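PDB 4RK1: ribose transcriptional regulator from Enterococcus faecium DO, which binds ribose in its sugar-binding domain and probably acts as a LacI-family repressor that recognises regulatory DNA. Local coordinates for residues N19-T24 with V92-K97; F101-R106 with L251-F256; H141-G146 with I235-F240. One frame throughout, in Å; residues are numbered along the deposited sequence. Where two conformers were deposited one is given.

Contact 1 (N19-T24 with V92-K97); sequences NPFFST and VLDQKK. With RIB (alpha-D-ribofuranose), chain K.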
# COMPACT_ATOMS: atom_id res chain seq x y z
N ASN B 19 3.81 2.27 2.02
CA ASN B 19 3.33 3.55 1.51
C ASN B 19 2.87 3.36 0.07
O ASN B 19 3.65 2.89 -0.76
CB ASN B 19 4.46 4.56 1.57
CG ASN B 19 4.06 5.94 1.12
OD1 ASN B 19 3.04 6.17 0.46
ND2 ASN B 19 4.88 6.89 1.48
N PRO B 20 1.62 3.73 -0.23
CA PRO B 20 1.12 3.56 -1.62
C PRO B 20 1.98 4.24 -2.70
O PRO B 20 1.97 3.79 -3.86
CB PRO B 20 -0.28 4.18 -1.56
CG PRO B 20 -0.69 4.03 -0.14
CD PRO B 20 0.56 4.25 0.66
N PHE B 21 2.69 5.31 -2.34
CA PHE B 21 3.64 5.92 -3.26
C PHE B 21 4.61 4.88 -3.83
O PHE B 21 4.81 4.82 -5.03
CB PHE B 21 4.42 7.07 -2.58
CG PHE B 21 5.46 7.67 -3.46
CD1 PHE B 21 5.12 8.68 -4.36
CD2 PHE B 21 6.77 7.20 -3.46
CE1 PHE B 21 6.07 9.21 -5.21
CE2 PHE B 21 7.72 7.73 -4.32
CZ PHE B 21 7.36 8.74 -5.19
N PHE B 22 5.20 4.06 -2.96
CA PHE B 22 6.23 3.12 -3.41
C PHE B 22 5.65 1.89 -4.08
O PHE B 22 6.29 1.33 -4.97
CB PHE B 22 7.16 2.75 -2.26
CG PHE B 22 8.00 3.89 -1.82
CD1 PHE B 22 8.97 4.40 -2.66
CD2 PHE B 22 7.78 4.50 -0.60
CE1 PHE B 22 9.73 5.49 -2.29
CE2 PHE B 22 8.55 5.59 -0.21
CZ PHE B 22 9.51 6.08 -1.06
N SER B 23 4.44 1.48 -3.71
CA SER B 23 3.81 0.37 -4.41
C SER B 23 3.33 0.82 -5.80
O SER B 23 3.45 0.07 -6.77
CB SER B 23 2.70 -0.29 -3.59
OG SER B 23 1.76 0.64 -3.13
N THR B 24 2.85 2.05 -5.93
CA THR B 24 2.50 2.57 -7.25
C THR B 24 3.74 2.78 -8.11
O THR B 24 3.70 2.55 -9.32
CB THR B 24 1.67 3.85 -7.14
OG1 THR B 24 0.42 3.53 -6.52
CG2 THR B 24 1.40 4.45 -8.51
N VAL B 92 19.01 5.89 -9.72
CA VAL B 92 18.74 6.48 -8.41
C VAL B 92 17.58 7.45 -8.53
O VAL B 92 17.38 8.08 -9.56
CB VAL B 92 19.96 7.22 -7.80
CG1 VAL B 92 21.11 6.25 -7.58
CG2 VAL B 92 20.40 8.38 -8.67
N LEU B 93 16.79 7.55 -7.47
CA LEU B 93 15.69 8.48 -7.45
C LEU B 93 15.26 8.72 -6.03
O LEU B 93 15.76 8.09 -5.09
CB LEU B 93 14.51 7.93 -8.25
CG LEU B 93 13.83 6.64 -7.78
CD1 LEU B 93 12.40 6.62 -8.27
CD2 LEU B 93 14.55 5.40 -8.28
N ASP B 94 14.33 9.65 -5.89
CA ASP B 94 13.59 9.84 -4.66
C ASP B 94 14.50 10.17 -3.48
O ASP B 94 15.14 11.23 -3.51
CB ASP B 94 12.66 8.65 -4.39
CG ASP B 94 11.48 9.04 -3.53
OD1 ASP B 94 10.71 9.93 -3.95
OD2 ASP B 94 11.34 8.50 -2.43
N GLN B 95 14.59 9.31 -2.46
CA GLN B 95 15.40 9.62 -1.27
C GLN B 95 16.90 9.37 -1.48
O GLN B 95 17.71 9.79 -0.65
CB GLN B 95 14.89 8.86 -0.04
CG GLN B 95 13.40 9.05 0.23
CD GLN B 95 12.91 8.51 1.57
OE1 GLN B 95 13.69 8.10 2.42
NE2 GLN B 95 11.60 8.52 1.76
N LYS B 96 17.27 8.69 -2.56
CA LYS B 96 18.68 8.32 -2.80
C LYS B 96 19.46 9.41 -3.55
O LYS B 96 19.03 9.88 -4.61
CB LYS B 96 18.73 7.02 -3.61
CG LYS B 96 20.12 6.57 -4.03
CD LYS B 96 20.94 6.12 -2.82
CE LYS B 96 22.38 5.82 -3.22
NZ LYS B 96 23.22 7.02 -3.05
N LYS B 97 20.62 9.79 -3.01
CA LYS B 97 21.46 10.82 -3.62
C LYS B 97 22.10 10.32 -4.90
O LYS B 97 22.26 9.11 -5.09
CB LYS B 97 22.55 11.30 -2.65
CG LYS B 97 23.66 10.29 -2.39
CD LYS B 97 24.94 10.97 -1.90
CE LYS B 97 26.08 9.97 -1.79
NZ LYS B 97 27.42 10.59 -1.98
O5 RIB K . 5.03 9.50 0.37
C5 RIB K . 6.33 8.96 0.66
C4 RIB K . 7.30 10.02 0.41
O4 RIB K . 8.64 9.55 0.64
C3 RIB K . 7.00 10.33 -1.05
O3 RIB K . 6.62 11.69 -1.07
C2 RIB K . 8.29 9.97 -1.76
O2 RIB K . 8.74 10.99 -2.64
C1 RIB K . 9.27 9.54 -0.65
O1 RIB K . 10.48 10.28 -0.66

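Contact 2 (F101-R106 with L251-F256); sequences FSDAVR and LDRIQF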
# COMPACT_ATOMS: atom_id res chain seq x y z
N PHE B 101 28.24 7.55 -12.57
CA PHE B 101 27.95 6.47 -13.49
C PHE B 101 26.64 5.76 -13.16
O PHE B 101 26.56 4.52 -13.14
CB PHE B 101 29.13 5.50 -13.58
CG PHE B 101 30.40 6.11 -14.14
CD1 PHE B 101 30.35 7.02 -15.19
CD2 PHE B 101 31.64 5.76 -13.62
CE1 PHE B 101 31.51 7.57 -15.70
CE2 PHE B 101 32.80 6.31 -14.13
CZ PHE B 101 32.74 7.21 -15.18
N SER B 102 25.63 6.57 -12.89
CA SER B 102 24.26 6.11 -12.78
C SER B 102 23.37 7.15 -13.43
O SER B 102 23.76 8.31 -13.56
CB SER B 102 23.85 5.92 -11.32
OG SER B 102 23.85 7.16 -10.62
N ASP B 103 22.20 6.73 -13.87
CA ASP B 103 21.17 7.65 -14.31
C ASP B 103 20.24 7.91 -13.13
O ASP B 103 20.20 7.12 -12.20
CB ASP B 103 20.41 7.05 -15.48
CG ASP B 103 21.32 6.64 -16.61
OD1 ASP B 103 21.83 7.54 -17.30
OD2 ASP B 103 21.51 5.42 -16.81
N ALA B 104 19.53 9.02 -13.17
CA ALA B 104 18.62 9.40 -12.10
C ALA B 104 17.32 9.93 -12.67
O ALA B 104 17.30 10.46 -13.79
CB ALA B 104 19.27 10.45 -11.22
N VAL B 105 16.24 9.76 -11.91
CA VAL B 105 14.96 10.41 -12.21
C VAL B 105 14.49 11.08 -10.94
O VAL B 105 14.48 10.45 -9.88
CB VAL B 105 13.83 9.44 -12.59
CG1 VAL B 105 12.70 10.23 -13.27
CG2 VAL B 105 14.34 8.33 -13.47
N ARG B 106 14.08 12.33 -11.05
CA ARG B 106 13.64 13.09 -9.90
C ARG B 106 12.40 13.88 -10.25
O ARG B 106 12.10 14.09 -11.41
CB ARG B 106 14.76 14.03 -9.45
CG ARG B 106 16.06 13.28 -9.27
CD ARG B 106 16.87 13.79 -8.12
NE ARG B 106 18.10 13.02 -7.96
CZ ARG B 106 18.31 12.06 -7.07
NH1 ARG B 106 17.36 11.68 -6.22
NH2 ARG B 106 19.50 11.47 -7.03
N LEU B 251 16.63 0.03 -18.79
CA LEU B 251 16.66 -0.81 -20.00
C LEU B 251 17.56 -0.22 -21.07
O LEU B 251 18.26 -0.94 -21.76
CB LEU B 251 15.26 -0.99 -20.59
CG LEU B 251 14.24 -1.80 -19.80
CD1 LEU B 251 12.90 -1.76 -20.52
CD2 LEU B 251 14.70 -3.23 -19.59
N ASP B 252 17.52 1.11 -21.22
CA ASP B 252 18.38 1.80 -22.18
C ASP B 252 19.84 1.69 -21.82
O ASP B 252 20.70 1.51 -22.69
CB ASP B 252 17.96 3.26 -22.33
CG ASP B 252 16.63 3.41 -23.04
OD1 ASP B 252 16.16 2.43 -23.66
OD2 ASP B 252 16.04 4.51 -22.98
N ARG B 253 20.13 1.79 -20.53
CA ARG B 253 21.49 1.61 -20.02
C ARG B 253 22.00 0.20 -20.26
O ARG B 253 23.17 0.01 -20.56
CB ARG B 253 21.55 1.95 -18.54
CG ARG B 253 22.92 1.82 -17.90
CD ARG B 253 23.95 2.73 -18.53
NE ARG B 253 23.53 4.13 -18.55
CZ ARG B 253 24.16 5.09 -19.22
NH1 ARG B 253 23.69 6.33 -19.17
NH2 ARG B 253 25.26 4.81 -19.92
N ILE B 254 21.12 -0.79 -20.11
CA ILE B 254 21.50 -2.17 -20.35
C ILE B 254 21.73 -2.37 -21.85
O ILE B 254 22.73 -2.96 -22.24
CB ILE B 254 20.45 -3.17 -19.79
CG1 ILE B 254 20.42 -3.11 -18.26
CG2 ILE B 254 20.77 -4.60 -20.25
CD1 ILE B 254 19.20 -3.77 -17.64
N GLN B 255 20.85 -1.84 -22.68
CA GLN B 255 21.03 -1.96 -24.12
C GLN B 255 22.21 -1.13 -24.66
O GLN B 255 22.90 -1.57 -25.56
CB GLN B 255 19.75 -1.57 -24.86
CG GLN B 255 19.77 -1.94 -26.34
CD GLN B 255 18.48 -1.59 -27.05
OE1 GLN B 255 17.55 -1.06 -26.45
NE2 GLN B 255 18.43 -1.87 -28.35
N PHE B 256 22.41 0.07 -24.12
CA PHE B 256 23.45 0.99 -24.57
C PHE B 256 24.30 1.42 -23.38
O PHE B 256 24.07 2.49 -22.81
CB PHE B 256 22.82 2.23 -25.22
CG PHE B 256 21.89 1.91 -26.36
CD1 PHE B 256 22.39 1.44 -27.56
CD2 PHE B 256 20.52 2.10 -26.23
CE1 PHE B 256 21.54 1.15 -28.62
CE2 PHE B 256 19.67 1.81 -27.29
CZ PHE B 256 20.18 1.34 -28.48

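Contact 3 (H141-G146 with I235-F240); sequences HARIEG and IAQPIF. With RIB (alpha-D-ribofuranose), chain K.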
# COMPACT_ATOMS: atom_id res chain seq x y z
N HIS B 141 13.36 17.52 2.29
CA HIS B 141 13.95 18.79 2.71
C HIS B 141 13.76 19.86 1.63
O HIS B 141 13.44 21.00 1.94
CB HIS B 141 15.44 18.59 3.00
CG HIS B 141 16.17 19.86 3.29
ND1 HIS B 141 15.95 20.59 4.44
CD2 HIS B 141 17.13 20.52 2.59
CE1 HIS B 141 16.74 21.65 4.43
NE2 HIS B 141 17.46 21.63 3.32
N ALA B 142 13.93 19.48 0.36
CA ALA B 142 13.75 20.43 -0.73
C ALA B 142 12.32 20.94 -0.81
O ALA B 142 12.10 22.11 -1.16
CB ALA B 142 14.19 19.81 -2.05
N ARG B 143 11.33 20.10 -0.48
CA ARG B 143 9.94 20.56 -0.42
C ARG B 143 9.79 21.64 0.64
O ARG B 143 9.11 22.65 0.43
CB ARG B 143 8.97 19.42 -0.09
CG ARG B 143 9.02 18.25 -1.05
CD ARG B 143 8.17 17.07 -0.61
NE ARG B 143 8.52 15.89 -1.38
CZ ARG B 143 8.04 14.67 -1.17
NH1 ARG B 143 7.17 14.44 -0.19
NH2 ARG B 143 8.45 13.67 -1.95
N ILE B 144 10.41 21.41 1.79
CA ILE B 144 10.32 22.36 2.90
C ILE B 144 10.97 23.69 2.51
O ILE B 144 10.42 24.76 2.78
CB ILE B 144 10.95 21.76 4.19
CG1 ILE B 144 10.10 20.58 4.68
CG2 ILE B 144 11.08 22.82 5.28
CD1 ILE B 144 10.75 19.75 5.78
N GLU B 145 12.10 23.62 1.82
CA GLU B 145 12.78 24.82 1.34
C GLU B 145 11.92 25.60 0.35
O GLU B 145 11.84 26.82 0.42
CB GLU B 145 14.13 24.46 0.71
CG GLU B 145 15.16 23.92 1.69
CD GLU B 145 15.50 24.91 2.79
OE1 GLU B 145 15.85 26.06 2.44
OE2 GLU B 145 15.39 24.55 3.98
N GLY B 146 11.25 24.89 -0.55
CA GLY B 146 10.36 25.55 -1.50
C GLY B 146 9.19 26.21 -0.79
O GLY B 146 8.75 27.31 -1.16
N ILE B 235 -0.11 18.08 -3.66
CA ILE B 235 0.84 18.22 -4.77
C ILE B 235 1.05 16.86 -5.41
O ILE B 235 1.54 15.93 -4.78
CB ILE B 235 2.19 18.77 -4.29
CG1 ILE B 235 2.00 20.08 -3.52
CG2 ILE B 235 3.16 18.94 -5.45
CD1 ILE B 235 1.20 21.14 -4.26
N ALA B 236 0.67 16.73 -6.68
CA ALA B 236 0.77 15.46 -7.36
C ALA B 236 2.17 15.24 -7.90
O ALA B 236 2.66 16.05 -8.66
CB ALA B 236 -0.24 15.39 -8.51
N GLN B 237 2.81 14.16 -7.48
CA GLN B 237 3.95 13.61 -8.18
C GLN B 237 3.41 12.67 -9.25
O GLN B 237 2.39 12.01 -9.02
CB GLN B 237 4.84 12.81 -7.23
CG GLN B 237 5.58 13.63 -6.19
CD GLN B 237 6.65 12.82 -5.49
OE1 GLN B 237 6.51 12.42 -4.33
NE2 GLN B 237 7.72 12.54 -6.21
N PRO B 238 4.06 12.60 -10.42
CA PRO B 238 3.60 11.65 -11.43
C PRO B 238 4.19 10.26 -11.11
O PRO B 238 5.18 9.84 -11.71
CB PRO B 238 4.18 12.22 -12.73
CG PRO B 238 5.46 12.88 -12.29
CD PRO B 238 5.20 13.40 -10.89
N ILE B 239 3.56 9.57 -10.17
CA ILE B 239 4.19 8.44 -9.46
C ILE B 239 4.43 7.27 -10.40
O ILE B 239 5.52 6.73 -10.49
CB ILE B 239 3.33 7.93 -8.28
CG1 ILE B 239 2.92 9.07 -7.35
CG2 ILE B 239 4.11 6.87 -7.50
CD1 ILE B 239 1.82 8.70 -6.39
N PHE B 240 3.37 6.87 -11.10
CA PHE B 240 3.44 5.74 -12.01
C PHE B 240 4.45 6.02 -13.11
O PHE B 240 5.27 5.16 -13.44
CB PHE B 240 2.03 5.48 -12.58
CG PHE B 240 1.93 4.25 -13.46
CD1 PHE B 240 1.78 2.99 -12.91
CD2 PHE B 240 1.96 4.38 -14.85
CE1 PHE B 240 1.65 1.87 -13.72
CE2 PHE B 240 1.85 3.26 -15.66
CZ PHE B 240 1.69 2.01 -15.10
O5 RIB K . 5.03 9.50 0.37
C5 RIB K . 6.33 8.96 0.66
C4 RIB K . 7.30 10.02 0.41
O4 RIB K . 8.64 9.55 0.64
C3 RIB K . 7.00 10.33 -1.05
O3 RIB K . 6.62 11.69 -1.07
C2 RIB K . 8.29 9.97 -1.76
O2 RIB K . 8.74 10.99 -2.64
C1 RIB K . 9.27 9.54 -0.65
O1 RIB K . 10.48 10.28 -0.66

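Contact 1 (N19-T24 with V92-K97)
Phe21 and Phe22, in the first turn of helix 20-33, meet the carboxylate of Asp94 beside the bound ribose. Phe21 can be followed outward. Its CG is anti to the backbone N (chi1 177°), which puts the ring against the sugar. The ligand atom nearest to CB is RIB O5. CG is nearest RIB C3. CD2 and CE2 are nearest RIB C2, with CE2 3.4 Å from RIB C2. That carbon sits over one ring face, offset toward the rim. Phe21 CE2 also comes within 3.7 Å of Asp94 OD1, while CZ is nearest RIB O2.

Phe22 meets the same carboxylate differently. Its plane is turned 83° from that of the carboxylate. Phe22 CZ, at the ring edge, is 3.3 Å from Asp94 OD2, and Gln95 NE2 is near the same edge. Phe21 CD2 stands over the centre of one Phe22 face, and Phe22 CE1 lies at the edge of the Phe21 ring.

Asp94 is the second residue of a type II' turn from Leu93 to Lys96. The sugar donates two hydrogen bonds to it. RIB O2 reaches Asp94 OD1 at 2.6 Å, and RIB O1 reaches Asp94 OD2 at 2.7 Å. Gln95 NE2 adds a bond to RIB O1 at 3.2 Å and a weak one to O4. Asn19 caps the helix, with its OD1 accepting from Phe21 N at 2.9 Å.

No hydrogen bond crosses directly between the segments; the sugar joins them. This is the aromatic and acidic side of a periplasmic-binding-protein pocket. A carboxylate accepting two neighbouring hydroxyls is consistent with a charged Asp94. The C-H edge of Phe22 probably suits that charge.

Contact 2 (F101-R106 with L251-F256)
Arg253 grips Asp103 side-on, using NE and NH1, one for each carboxylate oxygen. Arg253 NH1 donates to Asp103 OD1 at 2.9 Å. Arg253 NE donates to Asp103 OD2 at 3.0 Å. The two flat groups are nearly coplanar, with 19° between their planes. Each oxygen uses its syn lone pair, and each lies close to the guanidinium plane. The result is a bidentate salt bridge.

The backbones stay well apart, with CA of Asp103 8.3 Å from CA of Arg253. CB of Asp103, on strand 103-107, is directed toward the helix. Arg253 comes at a slant from the last turn of helix 239-255. Its chain is bent at chi2 (60°) and chi3 (54°). These bends bring NE and NH1 round to face the acid together. They also curl the aliphatic part about one oxygen: Arg253 CB is 3.9 Å from Asp103 OD2, with CG and CD hardly farther. Although the chains are aslant, the charged ends meet edge to edge, nearly in one plane.

More partners hold both groups in place. Asp103 OD1 also accepts from Glu262 N. Arg253 NH2 donates to the carbonyls of Pro257 and Lys259, and Trp261 makes a cation-pi contact with the guanidinium. The connection that follows the helix is thus drawn around the arginine.

Both residues are buried, and the contact lies far from the sugar. In the two-lobed periplasmic-binding-protein fold, it ties the end of helix 239-255 to a strand of the sheet in the lobe that carries helix 20-33. Two nearly in-plane bonds fix the rotation of both end groups. Pairing the charges satisfies them away from solvent, and the positive group probably also suits its place near the carboxyl end of the helix.

Contact 3 (H141-G146 with I235-F240)
The guanidinium of Arg143 and the side-chain amide of Gln237 lie next to each other beside O2 and O3 of the ribose. The tight part lies on the sugar. Arg143 NH1 donates to RIB O3 at 2.9 Å, and Arg143 NH2 donates to the same oxygen at 2.8 Å. NH2 also makes a weak bond to RIB O2. That oxygen lies at the guanidinium edge, near its plane. Arg143 reaches this place with an extended chain (chi2 173°), which carries the end group away from helix 138-153. A salt bridge from Arg143 NE to Asp109 steadies the group from behind.

The direct contact between the segments is the loose part. It buries 51 Å² in all, both sides summed, and rests on one close pair. The nearest CA atoms, those of Arg143 and Ile235, are 10.4 Å apart. As modelled, Arg143 NH2 and Gln237 OE1 are 3.3 Å apart, but the terminal amide is probably reversed, so its atom names are doubtful.

The two residues come from different parts of the fold. Helix 138-153 brings Arg143 from one lobe to the sugar cleft. Gln237 lies between strand 233-236 and helix 239-255, where the lobes join. Pro238 after it centres an inverse gamma turn and stands at the N-cap position of helix 239-255.

Arg143 therefore works as a donor group for the sugar's vicinal hydroxyl oxygens. It grips O3 from two nitrogens, and the weak bond to O2 adds a second point. Asp109 probably offsets part of the arginine's charge.

How the contacts relate
Contacts 1 and 3 share the ribose and hold it from different parts of the chain. Their centres are about 11 Å apart, and they touch directly: Phe21 O packs on Ile239 CG2 at 3.3 Å. Contact 1 brings the sugar a carboxylate, and contact 3 brings it a guanidinium. Asp220, Asn139 and Asn192 complete the polar grip. Contact 2 takes no part in the pocket; its centre is about 17 Å from that of contact 1 and 22 Å from that of contact 3. It is linked to contact 1 through neighbouring strands 90-93 and 103-107, and Arg106 NH2 donates to Lys96 O. Helix 239-255 begins at contact 3 and ends at contact 2.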